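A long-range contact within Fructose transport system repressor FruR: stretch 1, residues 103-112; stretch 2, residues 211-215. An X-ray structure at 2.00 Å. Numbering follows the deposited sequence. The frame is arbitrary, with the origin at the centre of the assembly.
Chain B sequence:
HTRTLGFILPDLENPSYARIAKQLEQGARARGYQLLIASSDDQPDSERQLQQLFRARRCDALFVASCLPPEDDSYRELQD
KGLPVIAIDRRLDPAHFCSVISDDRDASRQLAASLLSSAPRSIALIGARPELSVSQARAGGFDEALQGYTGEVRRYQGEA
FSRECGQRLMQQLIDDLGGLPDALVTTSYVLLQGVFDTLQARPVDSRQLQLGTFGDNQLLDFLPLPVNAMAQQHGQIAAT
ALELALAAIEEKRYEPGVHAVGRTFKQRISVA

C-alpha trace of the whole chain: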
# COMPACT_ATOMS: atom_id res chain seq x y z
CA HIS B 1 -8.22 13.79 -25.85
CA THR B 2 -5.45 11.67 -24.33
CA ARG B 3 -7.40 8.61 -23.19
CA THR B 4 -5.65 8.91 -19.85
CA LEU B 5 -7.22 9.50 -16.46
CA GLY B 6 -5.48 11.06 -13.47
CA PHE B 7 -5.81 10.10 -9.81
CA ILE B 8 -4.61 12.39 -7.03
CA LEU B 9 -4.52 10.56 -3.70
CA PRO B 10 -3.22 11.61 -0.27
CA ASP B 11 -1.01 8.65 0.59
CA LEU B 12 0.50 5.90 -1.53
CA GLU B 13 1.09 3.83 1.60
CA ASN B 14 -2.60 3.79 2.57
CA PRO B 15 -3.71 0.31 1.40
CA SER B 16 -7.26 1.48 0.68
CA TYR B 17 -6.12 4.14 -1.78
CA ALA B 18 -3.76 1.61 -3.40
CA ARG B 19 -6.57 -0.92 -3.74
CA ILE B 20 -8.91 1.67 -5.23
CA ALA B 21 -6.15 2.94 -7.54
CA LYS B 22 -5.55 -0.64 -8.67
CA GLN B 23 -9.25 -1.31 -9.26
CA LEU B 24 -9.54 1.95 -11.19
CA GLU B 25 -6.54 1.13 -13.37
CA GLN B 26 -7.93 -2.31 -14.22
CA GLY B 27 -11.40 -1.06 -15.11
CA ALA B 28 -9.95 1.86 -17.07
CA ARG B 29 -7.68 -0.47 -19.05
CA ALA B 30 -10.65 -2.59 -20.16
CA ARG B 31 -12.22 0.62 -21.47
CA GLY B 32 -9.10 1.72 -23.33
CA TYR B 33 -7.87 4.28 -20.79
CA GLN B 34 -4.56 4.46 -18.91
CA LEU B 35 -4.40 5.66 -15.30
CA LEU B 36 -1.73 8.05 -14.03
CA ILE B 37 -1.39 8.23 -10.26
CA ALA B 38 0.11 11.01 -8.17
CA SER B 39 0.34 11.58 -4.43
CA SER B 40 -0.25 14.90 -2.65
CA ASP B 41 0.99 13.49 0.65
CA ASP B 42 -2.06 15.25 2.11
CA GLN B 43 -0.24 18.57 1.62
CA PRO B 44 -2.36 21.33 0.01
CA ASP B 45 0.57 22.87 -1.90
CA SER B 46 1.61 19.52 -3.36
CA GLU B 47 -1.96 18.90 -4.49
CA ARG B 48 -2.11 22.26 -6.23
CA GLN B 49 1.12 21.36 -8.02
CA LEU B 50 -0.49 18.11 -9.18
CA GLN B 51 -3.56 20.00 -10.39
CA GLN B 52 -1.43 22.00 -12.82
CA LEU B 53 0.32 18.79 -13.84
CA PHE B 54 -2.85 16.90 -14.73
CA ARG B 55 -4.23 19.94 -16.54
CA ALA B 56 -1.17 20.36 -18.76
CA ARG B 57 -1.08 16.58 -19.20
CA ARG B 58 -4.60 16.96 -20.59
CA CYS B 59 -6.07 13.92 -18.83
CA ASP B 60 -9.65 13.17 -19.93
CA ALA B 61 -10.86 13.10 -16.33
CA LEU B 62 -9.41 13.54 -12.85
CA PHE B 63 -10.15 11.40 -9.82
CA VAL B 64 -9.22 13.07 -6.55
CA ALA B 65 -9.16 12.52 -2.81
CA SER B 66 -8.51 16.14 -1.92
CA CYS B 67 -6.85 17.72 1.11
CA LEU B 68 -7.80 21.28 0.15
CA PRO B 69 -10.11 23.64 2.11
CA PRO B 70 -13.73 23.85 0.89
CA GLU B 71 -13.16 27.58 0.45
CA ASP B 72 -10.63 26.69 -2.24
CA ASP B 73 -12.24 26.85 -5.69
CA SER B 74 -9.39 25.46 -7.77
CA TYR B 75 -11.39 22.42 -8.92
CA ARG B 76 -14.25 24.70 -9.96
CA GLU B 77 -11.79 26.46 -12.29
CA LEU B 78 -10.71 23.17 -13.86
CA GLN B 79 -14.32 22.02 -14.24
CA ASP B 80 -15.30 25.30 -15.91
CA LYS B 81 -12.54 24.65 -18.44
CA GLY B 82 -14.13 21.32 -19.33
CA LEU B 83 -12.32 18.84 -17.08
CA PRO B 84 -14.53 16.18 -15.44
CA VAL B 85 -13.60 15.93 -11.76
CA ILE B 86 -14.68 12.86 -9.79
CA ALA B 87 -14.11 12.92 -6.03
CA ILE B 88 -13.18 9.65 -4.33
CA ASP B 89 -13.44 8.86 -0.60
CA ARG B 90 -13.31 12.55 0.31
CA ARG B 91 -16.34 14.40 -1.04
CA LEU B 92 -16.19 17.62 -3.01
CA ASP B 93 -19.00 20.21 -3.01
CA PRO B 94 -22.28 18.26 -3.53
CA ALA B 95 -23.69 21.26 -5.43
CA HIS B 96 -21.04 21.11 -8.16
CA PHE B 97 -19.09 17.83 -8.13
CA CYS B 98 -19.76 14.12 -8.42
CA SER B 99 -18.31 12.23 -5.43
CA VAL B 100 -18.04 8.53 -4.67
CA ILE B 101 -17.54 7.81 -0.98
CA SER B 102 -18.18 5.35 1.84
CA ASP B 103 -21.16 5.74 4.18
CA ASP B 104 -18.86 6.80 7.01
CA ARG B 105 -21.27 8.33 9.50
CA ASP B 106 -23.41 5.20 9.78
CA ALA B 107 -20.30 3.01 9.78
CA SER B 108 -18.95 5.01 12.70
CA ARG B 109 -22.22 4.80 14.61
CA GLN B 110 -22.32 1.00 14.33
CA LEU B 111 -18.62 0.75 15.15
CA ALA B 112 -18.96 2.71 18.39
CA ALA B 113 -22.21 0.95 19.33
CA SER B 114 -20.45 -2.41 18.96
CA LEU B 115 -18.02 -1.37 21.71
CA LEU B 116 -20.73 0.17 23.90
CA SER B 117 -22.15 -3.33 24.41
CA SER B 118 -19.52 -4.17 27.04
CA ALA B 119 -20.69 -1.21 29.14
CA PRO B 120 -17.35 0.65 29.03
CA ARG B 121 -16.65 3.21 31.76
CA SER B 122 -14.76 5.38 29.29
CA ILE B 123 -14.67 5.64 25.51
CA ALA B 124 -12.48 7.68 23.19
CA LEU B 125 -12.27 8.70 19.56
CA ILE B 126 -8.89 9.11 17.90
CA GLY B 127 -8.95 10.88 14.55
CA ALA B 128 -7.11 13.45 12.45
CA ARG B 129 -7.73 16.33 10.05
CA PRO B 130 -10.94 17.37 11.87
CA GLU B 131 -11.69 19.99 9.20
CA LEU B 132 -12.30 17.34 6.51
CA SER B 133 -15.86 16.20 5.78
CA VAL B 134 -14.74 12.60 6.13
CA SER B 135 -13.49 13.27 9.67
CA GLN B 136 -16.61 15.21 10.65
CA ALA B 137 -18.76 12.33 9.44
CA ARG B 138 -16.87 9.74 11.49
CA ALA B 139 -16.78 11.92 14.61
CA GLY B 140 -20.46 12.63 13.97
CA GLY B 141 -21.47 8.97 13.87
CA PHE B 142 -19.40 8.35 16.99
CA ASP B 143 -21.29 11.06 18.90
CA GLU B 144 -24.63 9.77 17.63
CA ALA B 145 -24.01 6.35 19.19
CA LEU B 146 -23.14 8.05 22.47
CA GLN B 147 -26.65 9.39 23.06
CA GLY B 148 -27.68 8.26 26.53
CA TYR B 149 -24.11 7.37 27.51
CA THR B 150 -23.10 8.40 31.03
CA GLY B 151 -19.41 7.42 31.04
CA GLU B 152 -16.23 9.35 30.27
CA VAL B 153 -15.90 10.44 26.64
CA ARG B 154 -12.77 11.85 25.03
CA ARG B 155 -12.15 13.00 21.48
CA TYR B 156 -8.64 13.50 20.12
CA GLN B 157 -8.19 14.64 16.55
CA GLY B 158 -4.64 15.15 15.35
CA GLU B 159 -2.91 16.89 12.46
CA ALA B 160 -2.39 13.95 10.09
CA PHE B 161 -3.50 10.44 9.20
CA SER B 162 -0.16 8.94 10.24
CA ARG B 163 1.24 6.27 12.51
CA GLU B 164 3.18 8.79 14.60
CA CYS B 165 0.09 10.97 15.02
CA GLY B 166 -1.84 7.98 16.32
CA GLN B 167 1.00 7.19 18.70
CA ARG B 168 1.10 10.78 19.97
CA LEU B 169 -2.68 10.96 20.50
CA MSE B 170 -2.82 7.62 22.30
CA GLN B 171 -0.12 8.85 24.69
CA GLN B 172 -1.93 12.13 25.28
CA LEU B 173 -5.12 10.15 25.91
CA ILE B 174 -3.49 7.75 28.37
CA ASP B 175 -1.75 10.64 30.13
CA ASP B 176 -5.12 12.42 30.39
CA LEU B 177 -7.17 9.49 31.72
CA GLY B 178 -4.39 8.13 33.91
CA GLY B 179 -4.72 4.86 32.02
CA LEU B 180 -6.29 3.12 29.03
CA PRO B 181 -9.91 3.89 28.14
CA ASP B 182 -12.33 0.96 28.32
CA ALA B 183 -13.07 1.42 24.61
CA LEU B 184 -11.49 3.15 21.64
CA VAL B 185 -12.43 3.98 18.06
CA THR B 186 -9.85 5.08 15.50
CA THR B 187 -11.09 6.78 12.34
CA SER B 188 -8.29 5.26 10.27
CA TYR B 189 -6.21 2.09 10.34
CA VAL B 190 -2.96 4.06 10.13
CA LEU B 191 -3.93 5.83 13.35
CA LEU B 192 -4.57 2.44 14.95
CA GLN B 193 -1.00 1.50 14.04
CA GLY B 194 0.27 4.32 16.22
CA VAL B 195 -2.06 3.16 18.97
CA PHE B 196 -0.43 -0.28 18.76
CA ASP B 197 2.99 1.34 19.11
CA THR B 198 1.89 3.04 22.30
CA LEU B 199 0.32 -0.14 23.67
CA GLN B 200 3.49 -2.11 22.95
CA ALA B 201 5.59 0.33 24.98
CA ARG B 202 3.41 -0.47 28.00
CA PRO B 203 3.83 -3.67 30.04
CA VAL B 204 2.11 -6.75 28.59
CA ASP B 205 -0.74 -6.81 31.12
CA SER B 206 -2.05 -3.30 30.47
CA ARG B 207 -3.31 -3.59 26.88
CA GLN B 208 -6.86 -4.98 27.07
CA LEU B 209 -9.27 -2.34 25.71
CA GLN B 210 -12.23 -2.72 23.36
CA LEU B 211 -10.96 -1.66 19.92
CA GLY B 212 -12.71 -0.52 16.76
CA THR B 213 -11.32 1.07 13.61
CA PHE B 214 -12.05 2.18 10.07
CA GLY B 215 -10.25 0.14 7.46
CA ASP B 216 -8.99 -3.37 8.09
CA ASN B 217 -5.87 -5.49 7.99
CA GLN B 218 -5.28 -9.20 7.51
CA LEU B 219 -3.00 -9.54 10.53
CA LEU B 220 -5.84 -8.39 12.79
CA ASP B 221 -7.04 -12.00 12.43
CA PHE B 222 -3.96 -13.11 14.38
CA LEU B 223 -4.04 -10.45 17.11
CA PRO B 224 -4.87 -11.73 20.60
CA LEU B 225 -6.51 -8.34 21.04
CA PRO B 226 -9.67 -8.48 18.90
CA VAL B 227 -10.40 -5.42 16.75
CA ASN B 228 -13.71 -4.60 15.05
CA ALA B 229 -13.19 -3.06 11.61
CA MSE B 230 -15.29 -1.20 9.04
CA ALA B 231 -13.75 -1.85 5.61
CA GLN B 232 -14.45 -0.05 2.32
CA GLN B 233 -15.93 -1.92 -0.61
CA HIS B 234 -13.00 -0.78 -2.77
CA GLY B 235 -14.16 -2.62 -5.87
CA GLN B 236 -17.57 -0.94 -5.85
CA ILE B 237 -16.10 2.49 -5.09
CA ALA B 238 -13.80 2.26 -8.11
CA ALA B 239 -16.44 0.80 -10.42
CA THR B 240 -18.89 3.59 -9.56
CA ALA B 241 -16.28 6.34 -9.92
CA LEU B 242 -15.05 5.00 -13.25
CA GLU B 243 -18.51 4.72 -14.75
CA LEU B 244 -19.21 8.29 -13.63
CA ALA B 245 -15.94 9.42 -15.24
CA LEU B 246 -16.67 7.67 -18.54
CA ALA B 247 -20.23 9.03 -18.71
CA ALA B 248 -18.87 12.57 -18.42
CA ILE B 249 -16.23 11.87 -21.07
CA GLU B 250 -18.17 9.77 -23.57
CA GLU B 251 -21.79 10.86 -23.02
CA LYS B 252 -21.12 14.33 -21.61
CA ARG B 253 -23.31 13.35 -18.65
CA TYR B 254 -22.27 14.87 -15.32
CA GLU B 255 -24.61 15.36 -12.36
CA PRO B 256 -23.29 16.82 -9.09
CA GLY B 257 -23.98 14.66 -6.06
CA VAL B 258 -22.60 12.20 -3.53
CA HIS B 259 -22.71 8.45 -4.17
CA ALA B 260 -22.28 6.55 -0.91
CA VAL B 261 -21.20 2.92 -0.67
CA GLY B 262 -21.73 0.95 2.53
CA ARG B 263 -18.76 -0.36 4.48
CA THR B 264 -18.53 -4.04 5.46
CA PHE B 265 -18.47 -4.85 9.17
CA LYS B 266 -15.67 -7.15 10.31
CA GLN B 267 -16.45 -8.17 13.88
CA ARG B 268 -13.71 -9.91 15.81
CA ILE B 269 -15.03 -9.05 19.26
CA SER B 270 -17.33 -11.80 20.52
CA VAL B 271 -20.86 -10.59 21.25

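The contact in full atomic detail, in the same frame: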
# COMPACT_ATOMS: atom_id res chain seq x y z
N ASP B 103 -20.16 5.23 3.24
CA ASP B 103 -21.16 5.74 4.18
C ASP B 103 -20.57 5.78 5.58
O ASP B 103 -20.92 4.97 6.44
CB ASP B 103 -22.41 4.85 4.15
CG ASP B 103 -23.54 5.40 5.00
OD1 ASP B 103 -23.37 6.48 5.61
OD2 ASP B 103 -24.60 4.75 5.06
N ASP B 104 -19.70 6.76 5.81
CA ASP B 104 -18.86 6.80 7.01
C ASP B 104 -19.60 7.07 8.31
O ASP B 104 -19.28 6.48 9.34
CB ASP B 104 -17.73 7.82 6.83
CG ASP B 104 -16.67 7.34 5.87
OD1 ASP B 104 -16.62 6.13 5.58
OD2 ASP B 104 -15.88 8.19 5.41
N ARG B 105 -20.58 7.96 8.28
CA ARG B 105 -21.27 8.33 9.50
C ARG B 105 -21.97 7.12 10.12
O ARG B 105 -21.83 6.86 11.31
CB ARG B 105 -22.29 9.44 9.23
CG ARG B 105 -22.97 9.96 10.47
CD ARG B 105 -23.88 11.14 10.17
NE ARG B 105 -23.47 12.34 10.90
CZ ARG B 105 -23.92 12.66 12.11
NH1 ARG B 105 -24.80 11.87 12.73
NH2 ARG B 105 -23.48 13.77 12.69
N ASP B 106 -22.71 6.38 9.30
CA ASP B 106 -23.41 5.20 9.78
C ASP B 106 -22.43 4.09 10.18
O ASP B 106 -22.70 3.33 11.11
CB ASP B 106 -24.38 4.68 8.72
CG ASP B 106 -25.22 3.52 9.22
OD1 ASP B 106 -26.05 3.74 10.12
OD2 ASP B 106 -25.05 2.39 8.71
N ALA B 107 -21.32 4.00 9.47
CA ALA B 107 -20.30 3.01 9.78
C ALA B 107 -19.72 3.29 11.16
O ALA B 107 -19.48 2.38 11.94
CB ALA B 107 -19.21 3.03 8.73
N SER B 108 -19.51 4.57 11.44
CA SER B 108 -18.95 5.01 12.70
C SER B 108 -19.93 4.79 13.85
O SER B 108 -19.54 4.43 14.97
CB SER B 108 -18.57 6.49 12.62
OG SER B 108 -17.86 6.89 13.77
N ARG B 109 -21.21 4.99 13.58
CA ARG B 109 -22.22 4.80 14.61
C ARG B 109 -22.27 3.33 15.03
O ARG B 109 -22.26 3.02 16.23
CB ARG B 109 -23.59 5.25 14.13
CG ARG B 109 -24.49 5.75 15.25
CD ARG B 109 -25.97 5.47 14.97
NE ARG B 109 -26.30 4.06 15.15
CZ ARG B 109 -26.47 3.21 14.15
NH1 ARG B 109 -26.35 3.62 12.90
NH2 ARG B 109 -26.76 1.94 14.41
N GLN B 110 -22.30 2.43 14.05
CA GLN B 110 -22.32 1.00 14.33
C GLN B 110 -21.04 0.56 15.03
O GLN B 110 -21.07 -0.27 15.94
CB GLN B 110 -22.48 0.21 13.04
CG GLN B 110 -23.83 0.32 12.37
CD GLN B 110 -24.02 -0.75 11.31
OE1 GLN B 110 -23.79 -1.93 11.55
NE2 GLN B 110 -24.43 -0.33 10.12
N LEU B 111 -19.91 1.10 14.59
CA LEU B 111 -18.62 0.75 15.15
C LEU B 111 -18.58 1.06 16.64
O LEU B 111 -18.22 0.22 17.46
CB LEU B 111 -17.49 1.47 14.41
CG LEU B 111 -16.05 1.02 14.65
CD1 LEU B 111 -15.91 -0.48 14.43
CD2 LEU B 111 -15.10 1.79 13.75
N ALA B 112 -18.96 2.29 17.00
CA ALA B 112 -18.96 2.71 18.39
C ALA B 112 -19.97 1.91 19.22
O ALA B 112 -19.69 1.49 20.34
CB ALA B 112 -19.24 4.20 18.50
N LEU B 211 -11.47 -2.43 21.06
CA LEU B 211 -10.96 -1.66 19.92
C LEU B 211 -11.84 -1.74 18.68
O LEU B 211 -12.33 -2.80 18.31
CB LEU B 211 -9.55 -2.12 19.55
CG LEU B 211 -8.38 -1.69 20.43
CD1 LEU B 211 -7.09 -2.24 19.86
CD2 LEU B 211 -8.32 -0.17 20.53
N GLY B 212 -12.00 -0.59 18.02
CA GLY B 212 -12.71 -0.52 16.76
C GLY B 212 -12.04 0.49 15.85
O GLY B 212 -11.56 1.53 16.32
N THR B 213 -12.02 0.21 14.56
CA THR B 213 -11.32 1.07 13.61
C THR B 213 -11.99 1.09 12.24
O THR B 213 -12.74 0.18 11.89
CB THR B 213 -9.86 0.62 13.42
OG1 THR B 213 -9.15 1.58 12.64
CG2 THR B 213 -9.79 -0.74 12.73
N PHE B 214 -11.72 2.15 11.49
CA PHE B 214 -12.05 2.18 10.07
C PHE B 214 -10.91 1.53 9.31
O PHE B 214 -9.75 1.59 9.73
CB PHE B 214 -12.25 3.62 9.59
CG PHE B 214 -13.61 4.17 9.91
CD1 PHE B 214 -13.97 4.44 11.22
CD2 PHE B 214 -14.52 4.44 8.90
CE1 PHE B 214 -15.22 4.96 11.51
CE2 PHE B 214 -15.76 4.95 9.18
CZ PHE B 214 -16.12 5.21 10.49
N GLY B 215 -11.24 0.90 8.19
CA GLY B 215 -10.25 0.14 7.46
C GLY B 215 -10.04 -1.20 8.15
O GLY B 215 -10.62 -1.47 9.20

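A helix laid antiparallel on a strand is the whole plan of this contact. Helix 104-112 and strand 211-214 run at 170° between their N-to-C directions, with their axes approaching to 8.7 Å, so a walk up the strand is a walk down the helix: Gly212 lies nearest Leu111, and Phe214 nearest Ser108. No hydrogen bond crosses between them. The helix is held by its own i to i+4 bonds, such as Ser108 N to Asp104 O at 2.8 Å, and the contact with the strand is packing alone, burying 270 Å² summed over both sides.

Leu211 opens the stretch with its CA-to-CB bond pointing away from the helix, and it makes no contact there. Gly212 is where the backbones come closest in register, its CA 6.3 Å from Leu111 CA. The absent side chain matters here: a CB built on Gly212 would point toward the helix and sit 3.1 Å from Leu111 CD1, a tight fit. Glycine leaves that space to the leucine, whose CD2 rests 3.9 Å from Gly212 C. The rule to read is that a large side chain on the helix is matched by a bare backbone on the strand.

Thr213, with its CB directed away, offers the helix main chain rather than side chain. Leu111 CD2 comes within 3.4 Å of Thr213 O, a van der Waals contact of a methyl against a carbonyl. The hydroxyl is occupied on its own side, Thr213 OG1 donating to Phe214 O at 3.0 Å.

Phe214 carries the largest share of the contact on this strand. Its CA-to-CB bond points sideways, yet with chi1 at -81° (m) and chi2 at 69° the end of the ring comes nearer the helix and reaches four residues spread over about two turns, Asp104, Ala107, Ser108 and Leu111. Leu111 CD2 lies 3.8 Å from Phe214 CD1, and Ala107 CB lies 4.0 Å from Phe214 CE2; both are apolar contacts. Ala107 points its CB toward the strand and meets the ring with that single methyl. At the ring's edge, near its plane, Ser108 CB is 3.5 Å from Phe214 CZ and Asp104 O is 3.6 Å from the same CZ. An edge carries the slightly positive C-H groups of an aromatic, so a carbonyl oxygen is a congenial neighbour, even though Asp104 O already accepts the helix bond from Ser108 N. The side-chain oxygens of Asp104 and Ser108 are hydrogen-bonded elsewhere in the structure, so neither is left unpaired beside the ring.

Gly215 ends the stretch at a phi of 78°, a value that by itself favours glycine, and takes no part in the packing.

The helix sorts its residues accordingly. Asp104, Ala107, Ser108 and Leu111 meet the strand, at the spacing of successive turns, while Asp106 bonds along the helix instead: a salt bridge to Arg109, whose hydrogen bond is weak, and a hydrogen bond from Gln110 NE2 to Asp106 OD2 at 3.1 Å.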